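Local atomic coordinates of rhamnosidase B (Bacillus sp., PDB entry 2OKX), a protein that probably releases terminal alpha-L-rhamnose from glycosides by hydrolysis, as a family 78 glycoside hydrolase. Residues A[694-699]-A[738-743]; A[749-752]-A[758-761]; A[18-23]-A[222-227]. All blocks are in the same frame, centred on the assembly; numbering follows the deposited sequence.

Contact 1. Residues A[694-699]-A[738-743]; sequences IVTHQN and AVLWDE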
ATOM      1  N   ILE A 694      24.750  14.347  -9.814  1.00 40.61           N
ATOM      2  CA  ILE A 694      25.070  14.502  -8.399  1.00 38.43           C
ATOM      3  C   ILE A 694      24.006  15.197  -7.554  1.00 35.81           C
ATOM      4  O   ILE A 694      23.904  16.424  -7.548  1.00 35.04           O
ATOM      5  CB  ILE A 694      26.400  15.275  -8.229  1.00 38.20           C
ATOM      6  CG1 ILE A 694      27.484  14.638  -9.098  1.00 40.08           C
ATOM      7  CG2 ILE A 694      26.836  15.255  -6.773  1.00 38.70           C
ATOM      8  CD1 ILE A 694      28.799  15.392  -9.085  1.00 39.25           C
ATOM      9  N   VAL A 695      23.220  14.403  -6.834  1.00 33.96           N
ATOM     10  CA  VAL A 695      22.182  14.947  -5.966  1.00 31.90           C
ATOM     11  C   VAL A 695      22.756  14.988  -4.551  1.00 30.48           C
ATOM     12  O   VAL A 695      23.138  13.960  -3.990  1.00 30.11           O
ATOM     13  CB  VAL A 695      20.911  14.075  -6.006  1.00 32.05           C
ATOM     14  CG1 VAL A 695      19.829  14.690  -5.131  1.00 30.30           C
ATOM     15  CG2 VAL A 695      20.423  13.949  -7.447  1.00 31.30           C
ATOM     16  N   THR A 696      22.811  16.184  -3.978  1.00 29.96           N
ATOM     17  CA  THR A 696      23.392  16.376  -2.656  1.00 30.77           C
ATOM     18  C   THR A 696      22.827  15.531  -1.517  1.00 29.63           C
ATOM     19  O   THR A 696      23.586  14.859  -0.820  1.00 29.11           O
ATOM     20  CB  THR A 696      23.338  17.866  -2.247  1.00 31.50           C
ATOM     21  OG1 THR A 696      23.934  18.665  -3.278  1.00 34.74           O
ATOM     22  CG2 THR A 696      24.114  18.094  -0.951  1.00 32.60           C
ATOM     23  N   HIS A 697      21.509  15.536  -1.324  1.00 29.75           N
ATOM     24  CA  HIS A 697      20.952  14.766  -0.214  1.00 28.51           C
ATOM     25  C   HIS A 697      21.381  13.297  -0.143  1.00 28.49           C
ATOM     26  O   HIS A 697      21.720  12.816   0.938  1.00 28.38           O
ATOM     27  CB  HIS A 697      19.416  14.896  -0.152  1.00 28.25           C
ATOM     28  CG  HIS A 697      18.692  14.386  -1.360  1.00 27.42           C
ATOM     29  ND1 HIS A 697      18.805  13.087  -1.807  1.00 27.77           N
ATOM     30  CD2 HIS A 697      17.797  14.988  -2.177  1.00 27.30           C
ATOM     31  CE1 HIS A 697      18.008  12.911  -2.846  1.00 27.20           C
ATOM     32  NE2 HIS A 697      17.386  14.049  -3.092  1.00 27.52           N
ATOM     33  N   GLN A 698      21.396  12.580  -1.264  1.00 27.89           N
ATOM     34  CA  GLN A 698      21.814  11.179  -1.201  1.00 28.20           C
ATOM     35  C   GLN A 698      23.324  11.029  -1.035  1.00 28.74           C
ATOM     36  O   GLN A 698      23.809   9.991  -0.588  1.00 27.72           O
ATOM     37  CB  GLN A 698      21.322  10.386  -2.420  1.00 29.33           C
ATOM     38  CG  GLN A 698      21.554  11.023  -3.781  1.00 30.28           C
ATOM     39  CD  GLN A 698      20.955  10.179  -4.899  1.00 32.43           C
ATOM     40  OE1 GLN A 698      19.824   9.708  -4.791  1.00 33.39           O
ATOM     41  NE2 GLN A 698      21.710   9.991  -5.976  1.00 31.90           N
ATOM     42  N   ASN A 699      24.071  12.067  -1.390  1.00 30.26           N
ATOM     43  CA  ASN A 699      25.518  12.025  -1.216  1.00 30.57           C
ATOM     44  C   ASN A 699      25.775  12.095   0.288  1.00 29.57           C
ATOM     45  O   ASN A 699      26.623  11.382   0.825  1.00 28.91           O
ATOM     46  CB  ASN A 699      26.171  13.211  -1.928  1.00 31.47           C
ATOM     47  CG  ASN A 699      26.674  12.849  -3.311  1.00 33.21           C
ATOM     48  OD1 ASN A 699      27.784  12.333  -3.464  1.00 33.23           O
ATOM     49  ND2 ASN A 699      25.853  13.101  -4.327  1.00 28.98           N
ATOM     50  N   ALA A 738      33.712  20.617  -0.049  1.00 43.50           N
ATOM     51  CA  ALA A 738      34.575  21.328  -0.986  1.00 44.79           C
ATOM     52  C   ALA A 738      33.876  21.728  -2.283  1.00 45.58           C
ATOM     53  O   ALA A 738      34.194  22.761  -2.871  1.00 47.23           O
ATOM     54  CB  ALA A 738      35.797  20.475  -1.306  1.00 44.13           C
ATOM     55  N   VAL A 739      32.914  20.920  -2.719  1.00 45.43           N
ATOM     56  CA  VAL A 739      32.212  21.185  -3.970  1.00 45.23           C
ATOM     57  C   VAL A 739      30.773  21.683  -3.855  1.00 45.75           C
ATOM     58  O   VAL A 739      30.428  22.745  -4.376  1.00 45.62           O
ATOM     59  CB  VAL A 739      32.199  19.915  -4.857  1.00 44.98           C
ATOM     60  CG1 VAL A 739      31.565  20.223  -6.207  1.00 44.73           C
ATOM     61  CG2 VAL A 739      33.616  19.383  -5.028  1.00 44.51           C
ATOM     62  N   LEU A 740      29.937  20.908  -3.172  1.00 46.52           N
ATOM     63  CA  LEU A 740      28.518  21.225  -3.034  1.00 46.59           C
ATOM     64  C   LEU A 740      28.104  22.405  -2.157  1.00 47.49           C
ATOM     65  O   LEU A 740      26.912  22.682  -2.021  1.00 48.26           O
ATOM     66  CB  LEU A 740      27.775  19.966  -2.590  1.00 45.24           C
ATOM     67  CG  LEU A 740      27.914  18.824  -3.600  1.00 45.43           C
ATOM     68  CD1 LEU A 740      27.258  17.561  -3.068  1.00 43.48           C
ATOM     69  CD2 LEU A 740      27.286  19.246  -4.925  1.00 43.20           C
ATOM     70  N   TRP A 741      29.068  23.111  -1.574  1.00 48.38           N
ATOM     71  CA  TRP A 741      28.742  24.256  -0.729  1.00 48.59           C
ATOM     72  C   TRP A 741      28.870  25.585  -1.470  1.00 49.56           C
ATOM     73  O   TRP A 741      29.795  25.781  -2.257  1.00 50.17           O
ATOM     74  CB  TRP A 741      29.637  24.262   0.517  1.00 49.14           C
ATOM     75  CG  TRP A 741      29.462  25.474   1.390  1.00 49.77           C
ATOM     76  CD1 TRP A 741      30.155  26.649   1.310  1.00 50.18           C
ATOM     77  CD2 TRP A 741      28.527  25.633   2.467  1.00 50.67           C
ATOM     78  NE1 TRP A 741      29.713  27.530   2.270  1.00 49.75           N
ATOM     79  CE2 TRP A 741      28.714  26.932   2.994  1.00 50.52           C
ATOM     80  CE3 TRP A 741      27.548  24.806   3.037  1.00 50.07           C
ATOM     81  CZ2 TRP A 741      27.957  27.424   4.066  1.00 49.83           C
ATOM     82  CZ3 TRP A 741      26.796  25.295   4.103  1.00 49.42           C
ATOM     83  CH2 TRP A 741      27.007  26.593   4.605  1.00 49.70           C
ATOM     84  N   ASP A 742      27.927  26.490  -1.220  1.00 50.12           N
ATOM     85  CA  ASP A 742      27.932  27.810  -1.847  1.00 51.30           C
ATOM     86  C   ASP A 742      28.222  28.868  -0.785  1.00 52.87           C
ATOM     87  O   ASP A 742      27.465  29.016   0.174  1.00 51.96           O
ATOM     88  CB  ASP A 742      26.578  28.104  -2.495  1.00 50.04           C
ATOM     89  CG  ASP A 742      26.596  29.375  -3.328  1.00 49.46           C
ATOM     90  OD1 ASP A 742      27.266  29.384  -4.381  1.00 48.50           O
ATOM     91  OD2 ASP A 742      25.946  30.368  -2.933  1.00 49.74           O
ATOM     92  N   GLU A 743      29.314  29.605  -0.965  1.00 54.58           N
ATOM     93  CA  GLU A 743      29.703  30.640  -0.011  1.00 55.85           C
ATOM     94  C   GLU A 743      28.722  31.804   0.067  1.00 56.08           C
ATOM     95  O   GLU A 743      28.366  32.244   1.159  1.00 55.82           O
ATOM     96  CB  GLU A 743      31.097  31.170  -0.350  1.00 57.34           C
ATOM     97  CG  GLU A 743      32.207  30.146  -0.167  1.00 60.06           C
ATOM     98  CD  GLU A 743      32.364  29.701   1.277  1.00 61.59           C
ATOM     99  OE1 GLU A 743      33.189  28.797   1.531  1.00 62.57           O
ATOM    100  OE2 GLU A 743      31.669  30.254   2.159  1.00 62.57           O
TER
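Thr696 and Leu740 meet without any flat group between them. One face of the His697 imidazole carries Val695 CG1, displaced toward the rim. The Trp741 indole has Glu743 CD at its edge, in plane, where NE1 makes a weak hydrogen bond to Glu743 OE2; it also meets Arg780 as a cation-pi partner and Tyr748 edge-to-face. The Asn699 amide gives ND2 to Val695 O (2.9 Å, 167° at the hydrogen), the bond lying in the amide plane but reaching the carbonyl from above. Val695 is the N-cap residue of the helix starting at Thr696, so this bond ties its first turn together.

The contact proper is tip to tip. With chi1 at -53°, Thr696 sets OG1 beside its backbone N and CG2 anti to it, and Leu740 CD1 comes against both branches, 3.5 Å from Thr696 OG1 and 3.8 Å from Thr696 CG2. Leu740 CD2 lies 3.8 Å from Thr696 OG1, and Ile694 CG2 touches Leu740 CD1 more loosely at 4.4 Å. Thr696 OG1 probably bonds Ile749 O, with a weaker approach to Asp750 O. A buried hydroxyl thus turns to the strand backbone for its partner while leucine methyls cover it.

Contact 2. Residues A[749-752]-A[758-761]; sequences IDCI and RSDV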
ATOM      1  N   ILE A 749      24.050  23.262  -2.170  1.00 38.44           N
ATOM      2  CA  ILE A 749      23.200  23.303  -3.354  1.00 36.83           C
ATOM      3  C   ILE A 749      22.490  21.959  -3.490  1.00 34.89           C
ATOM      4  O   ILE A 749      23.018  20.929  -3.073  1.00 33.25           O
ATOM      5  CB  ILE A 749      24.029  23.564  -4.630  1.00 36.75           C
ATOM      6  CG1 ILE A 749      25.006  22.412  -4.866  1.00 37.82           C
ATOM      7  CG2 ILE A 749      24.784  24.879  -4.495  1.00 38.44           C
ATOM      8  CD1 ILE A 749      25.803  22.533  -6.157  1.00 39.08           C
ATOM      9  N   ASP A 750      21.295  21.970  -4.069  1.00 34.42           N
ATOM     10  CA  ASP A 750      20.538  20.738  -4.238  1.00 33.45           C
ATOM     11  C   ASP A 750      21.255  19.694  -5.077  1.00 33.96           C
ATOM     12  O   ASP A 750      21.194  18.502  -4.769  1.00 32.32           O
ATOM     13  CB  ASP A 750      19.166  21.029  -4.850  1.00 33.61           C
ATOM     14  CG  ASP A 750      18.097  21.250  -3.800  1.00 34.23           C
ATOM     15  OD1 ASP A 750      18.426  21.215  -2.593  1.00 32.75           O
ATOM     16  OD2 ASP A 750      16.925  21.454  -4.181  1.00 36.42           O
ATOM     17  N   CYS A 751      21.941  20.129  -6.132  1.00 33.95           N
ATOM     18  CA  CYS A 751      22.634  19.175  -6.987  1.00 35.79           C
ATOM     19  C   CYS A 751      23.531  19.805  -8.042  1.00 36.29           C
ATOM     20  O   CYS A 751      23.665  21.027  -8.140  1.00 36.40           O
ATOM     21  CB  CYS A 751      21.613  18.303  -7.715  1.00 35.35           C
ATOM     22  SG  CYS A 751      20.726  19.203  -9.026  1.00 37.48           S
ATOM     23  N   ILE A 752      24.143  18.924  -8.824  1.00 37.62           N
ATOM     24  CA  ILE A 752      24.996  19.283  -9.946  1.00 39.49           C
ATOM     25  C   ILE A 752      24.421  18.441 -11.079  1.00 39.80           C
ATOM     26  O   ILE A 752      24.470  17.209 -11.035  1.00 39.52           O
ATOM     27  CB  ILE A 752      26.472  18.885  -9.727  1.00 38.72           C
ATOM     28  CG1 ILE A 752      27.094  19.749  -8.630  1.00 39.21           C
ATOM     29  CG2 ILE A 752      27.252  19.053 -11.030  1.00 39.73           C
ATOM     30  CD1 ILE A 752      28.565  19.458  -8.382  1.00 38.74           C
ATOM     31  N   ARG A 758      25.695  23.550 -11.979  1.00 45.49           N
ATOM     32  CA  ARG A 758      25.417  23.555 -10.549  1.00 44.45           C
ATOM     33  C   ARG A 758      24.021  24.123 -10.345  1.00 44.46           C
ATOM     34  O   ARG A 758      23.660  25.138 -10.944  1.00 44.35           O
ATOM     35  CB  ARG A 758      26.441  24.422  -9.813  1.00 44.19           C
ATOM     36  CG  ARG A 758      27.876  23.935  -9.937  1.00 41.91           C
ATOM     37  CD  ARG A 758      28.858  25.007  -9.482  1.00 43.52           C
ATOM     38  NE  ARG A 758      28.737  25.321  -8.059  1.00 43.50           N
ATOM     39  CZ  ARG A 758      29.147  24.525  -7.077  1.00 42.70           C
ATOM     40  NH1 ARG A 758      29.710  23.357  -7.354  1.00 42.46           N
ATOM     41  NH2 ARG A 758      28.997  24.901  -5.812  1.00 43.99           N
ATOM     42  N   SER A 759      23.233  23.463  -9.503  1.00 42.78           N
ATOM     43  CA  SER A 759      21.875  23.908  -9.228  1.00 41.10           C
ATOM     44  C   SER A 759      21.861  25.249  -8.510  1.00 40.61           C
ATOM     45  O   SER A 759      22.766  25.559  -7.739  1.00 40.25           O
ATOM     46  CB  SER A 759      21.138  22.873  -8.374  1.00 39.75           C
ATOM     47  OG  SER A 759      19.865  23.356  -7.986  1.00 37.24           O
ATOM     48  N   ASP A 760      20.827  26.039  -8.768  1.00 41.96           N
ATOM     49  CA  ASP A 760      20.678  27.338  -8.129  1.00 43.77           C
ATOM     50  C   ASP A 760      19.480  27.246  -7.188  1.00 43.66           C
ATOM     51  O   ASP A 760      18.995  28.253  -6.664  1.00 43.16           O
ATOM     52  CB  ASP A 760      20.441  28.423  -9.180  1.00 47.29           C
ATOM     53  CG  ASP A 760      19.121  28.255  -9.901  1.00 50.70           C
ATOM     54  OD1 ASP A 760      18.856  27.145 -10.413  1.00 52.69           O
ATOM     55  OD2 ASP A 760      18.352  29.238  -9.959  1.00 53.92           O
ATOM     56  N   VAL A 761      19.010  26.019  -6.986  1.00 42.28           N
ATOM     57  CA  VAL A 761      17.874  25.758  -6.115  1.00 41.34           C
ATOM     58  C   VAL A 761      18.356  25.363  -4.719  1.00 39.60           C
ATOM     59  O   VAL A 761      19.220  24.501  -4.571  1.00 39.71           O
ATOM     60  CB  VAL A 761      16.984  24.625  -6.693  1.00 41.51           C
ATOM     61  CG1 VAL A 761      15.832  24.319  -5.743  1.00 39.78           C
ATOM     62  CG2 VAL A 761      16.446  25.037  -8.057  1.00 41.27           C
TER
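Ser759 packs tightly against Cys751, whereas Arg758, next to it in the chain, spreads its side chain on the solvent side. In the tight part Ser759 N donates to Cys751 O at 2.8 Å, tilted 27° from the carbonyl plane, and the serine CB is pressed to 3.1 Å from the same Cys751 O. Cys751 SG rests 3.8 Å from Ser759 CB. With chi1 at 174°, Ser759 OG swings away from its own N and accepts from Val761 N at 3.0 Å, which makes an ST turn; Asp688 OD2 is its second partner. The turn brings Val761 back to the strand, where Asp750 N makes a weak bond to Val761 O at 3.3 Å. The Asp750 side chain crosses the valine obliquely, OD2 lying 3.4 Å from Val761 CG1. This buried carboxylate is well supplied with partners, Ser763 OG and Thr766 OG1 at OD1 and Asp688 N at OD2.

The other end is looser. Ile749 CD1 sits over the centre of one face of the Arg758 guanidinium, 3.9 Å above its plane, the two side chains crossing at about a right angle. Ile752 runs alongside the arginine and reaches it only obliquely, through CD1. The bend at chi3 (65°) brings the guanidinium face to Ile749 CD1, and NH2 is held by Val739 O.

Ile752 and Arg758 form a single backbone bridge. Strand 747-752 is the middle one of a three-stranded antiparallel sheet, between 694-695 and 741-742; segment 758-761 returns beside it and leads into helix 764-772, which Asp750 grips through Thr766, while Arg758 reaches the last residue of helix 723-739.

Contact 3. Residues A[18-23]-A[222-227]; sequences SPRNEW and ALDLRN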
ATOM      1  N   SER A  18      -1.309 -20.607 -15.184  1.00 31.69           N
ATOM      2  CA  SER A  18      -1.334 -19.332 -14.476  1.00 31.08           C
ATOM      3  C   SER A  18      -2.418 -18.433 -15.063  1.00 29.05           C
ATOM      4  O   SER A  18      -2.133 -17.480 -15.786  1.00 29.22           O
ATOM      5  CB  SER A  18       0.034 -18.647 -14.578  1.00 31.52           C
ATOM      6  OG  SER A  18       0.059 -17.425 -13.858  1.00 31.59           O
ATOM      7  N   PRO A  19      -3.685 -18.735 -14.757  1.00 27.76           N
ATOM      8  CA  PRO A  19      -4.806 -17.945 -15.262  1.00 27.63           C
ATOM      9  C   PRO A  19      -4.846 -16.567 -14.614  1.00 27.56           C
ATOM     10  O   PRO A  19      -4.345 -16.375 -13.502  1.00 27.80           O
ATOM     11  CB  PRO A  19      -6.015 -18.795 -14.894  1.00 25.91           C
ATOM     12  CG  PRO A  19      -5.588 -19.414 -13.601  1.00 26.18           C
ATOM     13  CD  PRO A  19      -4.160 -19.823 -13.882  1.00 27.57           C
ATOM     14  N   ARG A  20      -5.441 -15.612 -15.316  1.00 26.87           N
ATOM     15  CA  ARG A  20      -5.550 -14.255 -14.801  1.00 26.85           C
ATOM     16  C   ARG A  20      -6.720 -14.125 -13.836  1.00 26.66           C
ATOM     17  O   ARG A  20      -7.824 -14.598 -14.117  1.00 24.67           O
ATOM     18  CB  ARG A  20      -5.763 -13.262 -15.949  1.00 26.10           C
ATOM     19  CG  ARG A  20      -6.018 -11.817 -15.495  1.00 25.44           C
ATOM     20  CD  ARG A  20      -6.714 -11.026 -16.596  1.00 24.82           C
ATOM     21  NE  ARG A  20      -7.033  -9.640 -16.242  1.00 24.64           N
ATOM     22  CZ  ARG A  20      -6.159  -8.635 -16.244  1.00 25.21           C
ATOM     23  NH1 ARG A  20      -4.886  -8.845 -16.573  1.00 23.53           N
ATOM     24  NH2 ARG A  20      -6.567  -7.406 -15.958  1.00 23.76           N
ATOM     25  N   ASN A  21      -6.464 -13.494 -12.695  1.00 25.99           N
ATOM     26  CA  ASN A  21      -7.508 -13.225 -11.710  1.00 24.70           C
ATOM     27  C   ASN A  21      -8.501 -14.376 -11.541  1.00 23.95           C
ATOM     28  O   ASN A  21      -9.694 -14.207 -11.768  1.00 23.63           O
ATOM     29  CB  ASN A  21      -8.248 -11.953 -12.144  1.00 24.00           C
ATOM     30  CG  ASN A  21      -9.257 -11.464 -11.116  1.00 23.19           C
ATOM     31  OD1 ASN A  21     -10.141 -10.668 -11.437  1.00 25.43           O
ATOM     32  ND2 ASN A  21      -9.123 -11.922  -9.885  1.00 20.15           N
ATOM     33  N   GLU A  22      -8.011 -15.542 -11.134  1.00 25.40           N
ATOM     34  CA  GLU A  22      -8.888 -16.689 -10.945  1.00 26.17           C
ATOM     35  C   GLU A  22      -8.913 -17.172  -9.504  1.00 24.31           C
ATOM     36  O   GLU A  22      -7.869 -17.398  -8.898  1.00 24.47           O
ATOM     37  CB  GLU A  22      -8.460 -17.852 -11.853  1.00 28.50           C
ATOM     38  CG  GLU A  22      -9.309 -19.111 -11.684  1.00 31.85           C
ATOM     39  CD  GLU A  22      -8.902 -20.235 -12.623  1.00 33.02           C
ATOM     40  OE1 GLU A  22      -8.222 -21.190 -12.175  1.00 33.24           O
ATOM     41  OE2 GLU A  22      -9.257 -20.154 -13.818  1.00 32.85           O
ATOM     42  N   TRP A  23     -10.116 -17.329  -8.963  1.00 24.37           N
ATOM     43  CA  TRP A  23     -10.282 -17.822  -7.602  1.00 25.50           C
ATOM     44  C   TRP A  23     -10.718 -19.282  -7.717  1.00 24.71           C
ATOM     45  O   TRP A  23     -11.741 -19.589  -8.326  1.00 26.10           O
ATOM     46  CB  TRP A  23     -11.333 -16.982  -6.864  1.00 25.34           C
ATOM     47  CG  TRP A  23     -10.883 -15.560  -6.622  1.00 26.20           C
ATOM     48  CD1 TRP A  23      -9.734 -14.971  -7.081  1.00 26.90           C
ATOM     49  CD2 TRP A  23     -11.568 -14.558  -5.859  1.00 26.25           C
ATOM     50  NE1 TRP A  23      -9.663 -13.668  -6.649  1.00 26.59           N
ATOM     51  CE2 TRP A  23     -10.774 -13.388  -5.898  1.00 27.65           C
ATOM     52  CE3 TRP A  23     -12.774 -14.535  -5.144  1.00 26.80           C
ATOM     53  CZ2 TRP A  23     -11.149 -12.204  -5.248  1.00 26.52           C
ATOM     54  CZ3 TRP A  23     -13.146 -13.356  -4.498  1.00 26.40           C
ATOM     55  CH2 TRP A  23     -12.335 -12.209  -4.556  1.00 25.58           C
ATOM     56  N   ALA A 222     -14.134  -0.796 -17.374  1.00 20.14           N
ATOM     57  CA  ALA A 222     -12.790  -0.744 -16.826  1.00 22.84           C
ATOM     58  C   ALA A 222     -11.920  -1.544 -17.791  1.00 23.82           C
ATOM     59  O   ALA A 222     -12.199  -2.717 -18.071  1.00 25.01           O
ATOM     60  CB  ALA A 222     -12.763  -1.364 -15.425  1.00 18.73           C
ATOM     61  N   LEU A 223     -10.876  -0.902 -18.306  1.00 23.46           N
ATOM     62  CA  LEU A 223      -9.978  -1.536 -19.263  1.00 23.96           C
ATOM     63  C   LEU A 223      -8.548  -1.635 -18.762  1.00 23.38           C
ATOM     64  O   LEU A 223      -8.016  -0.681 -18.202  1.00 23.14           O
ATOM     65  CB  LEU A 223      -9.957  -0.745 -20.577  1.00 23.98           C
ATOM     66  CG  LEU A 223     -11.064   0.258 -20.916  1.00 26.56           C
ATOM     67  CD1 LEU A 223     -10.739   0.906 -22.260  1.00 24.55           C
ATOM     68  CD2 LEU A 223     -12.414  -0.422 -20.965  1.00 25.45           C
ATOM     69  N   ASP A 224      -7.925  -2.791 -18.965  1.00 23.15           N
ATOM     70  CA  ASP A 224      -6.535  -2.962 -18.572  1.00 24.22           C
ATOM     71  C   ASP A 224      -5.731  -2.738 -19.851  1.00 24.51           C
ATOM     72  O   ASP A 224      -5.350  -3.683 -20.548  1.00 24.69           O
ATOM     73  CB  ASP A 224      -6.294  -4.364 -18.019  1.00 24.44           C
ATOM     74  CG  ASP A 224      -4.922  -4.511 -17.393  1.00 24.47           C
ATOM     75  OD1 ASP A 224      -4.741  -5.427 -16.564  1.00 26.18           O
ATOM     76  OD2 ASP A 224      -4.021  -3.716 -17.735  1.00 23.53           O
ATOM     77  N   LEU A 225      -5.507  -1.467 -20.163  1.00 23.62           N
ATOM     78  CA  LEU A 225      -4.773  -1.077 -21.358  1.00 23.95           C
ATOM     79  C   LEU A 225      -3.317  -1.525 -21.332  1.00 24.39           C
ATOM     80  O   LEU A 225      -2.731  -1.796 -22.378  1.00 23.34           O
ATOM     81  CB  LEU A 225      -4.855   0.440 -21.540  1.00 23.45           C
ATOM     82  CG  LEU A 225      -6.253   0.994 -21.825  1.00 24.45           C
ATOM     83  CD1 LEU A 225      -6.212   2.517 -21.886  1.00 23.10           C
ATOM     84  CD2 LEU A 225      -6.774   0.417 -23.134  1.00 27.14           C
ATOM     85  N   ARG A 226      -2.736  -1.606 -20.139  1.00 23.49           N
ATOM     86  CA  ARG A 226      -1.344  -2.029 -19.999  1.00 23.65           C
ATOM     87  C   ARG A 226      -1.146  -3.441 -20.551  1.00 24.59           C
ATOM     88  O   ARG A 226      -0.278  -3.672 -21.393  1.00 24.71           O
ATOM     89  CB  ARG A 226      -0.927  -1.983 -18.521  1.00 22.94           C
ATOM     90  CG  ARG A 226       0.454  -2.569 -18.214  1.00 23.25           C
ATOM     91  CD  ARG A 226       0.647  -2.679 -16.704  1.00 22.69           C
ATOM     92  NE  ARG A 226       1.805  -3.482 -16.319  1.00 21.55           N
ATOM     93  CZ  ARG A 226       3.056  -3.035 -16.273  1.00 21.13           C
ATOM     94  NH1 ARG A 226       4.040  -3.851 -15.907  1.00 21.29           N
ATOM     95  NH2 ARG A 226       3.328  -1.777 -16.583  1.00 21.16           N
ATOM     96  N   ASN A 227      -1.956  -4.386 -20.079  1.00 23.59           N
ATOM     97  CA  ASN A 227      -1.838  -5.764 -20.534  1.00 24.53           C
ATOM     98  C   ASN A 227      -2.389  -5.963 -21.953  1.00 24.65           C
ATOM     99  O   ASN A 227      -2.006  -6.906 -22.645  1.00 25.87           O
ATOM    100  CB  ASN A 227      -2.538  -6.718 -19.550  1.00 24.27           C
ATOM    101  CG  ASN A 227      -1.839  -6.790 -18.191  1.00 25.74           C
ATOM    102  OD1 ASN A 227      -0.717  -6.303 -18.017  1.00 25.49           O
ATOM    103  ND2 ASN A 227      -2.502  -7.415 -17.224  1.00 22.85           N
TER
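Arg20 stretches out with CG anti to the backbone N (chi1 175°) and the chain extended as far as NE, so that its guanidinium presents its edge to Asp224. The carboxylate is not laid flat against it: the two planes stand 56° apart, and a single oxygen takes both contacts. Arg20 NH2 donates to Asp224 OD1 at 2.8 Å, nearly within the guanidinium plane and onto the anti lone pair, the one turned away from the other oxygen. Arg20 NH1 adds a weak, bent bond to the same Asp224 OD1 at 3.4 Å. The salt bridge is therefore carried mainly by one straight N-H.

The other carboxylate oxygen looks to the helix. Asp224 OD2 accepts from Asn227 N at 3.2 Å and a nearly linear 173°, the donor standing above the carboxylate plane. Arginine and helix end pull on different oxygens, which fixes the rotation of the group and probably favours its ionised form.

The Asn227 amide is almost perpendicular to the guanidinium. As modelled, its ND2 lies at the guanidinium edge and faces NH1, donor against donor, so this approach is not a hydrogen bond and the way round of the amide is doubtful; in the modelled orientation OD1 bonds Ser233 OG.

An N-cap aspartate is a classic start to a helix, and here it opens the short helix 225-229 directly after strand 219-223. The arginine comes from the turn before strand 22-31, part of a different antiparallel sheet, which makes the salt bridge a polar link between two of the enzyme's beta-rich regions.

Overall arrangement
Contacts 1 and 2, centres about 8 Å apart, share the small sheet of strands 694-695, 747-752 and 741-742 within the glycosidase domain. Contact 1 is buried, leucine methyls against a threonine and an isoleucine, with no polar bond between its segments; contact 2 grades from a buried interior to an exposed arginine. They meet where Ile694 O pairs with Ile752 N and Leu740 CD2 packs 3.7 Å from Ile752 CD1. Contact 3, about 46 Å and 44 Å away between centres, is largely buried with Arg20 partly exposed, and links the turn before strand 22-31 to the N-cap of helix 225-229 by a salt bridge. Contact 2 joins segments 6 residues apart largely through main chain, contact 1 segments 39 apart through side chains.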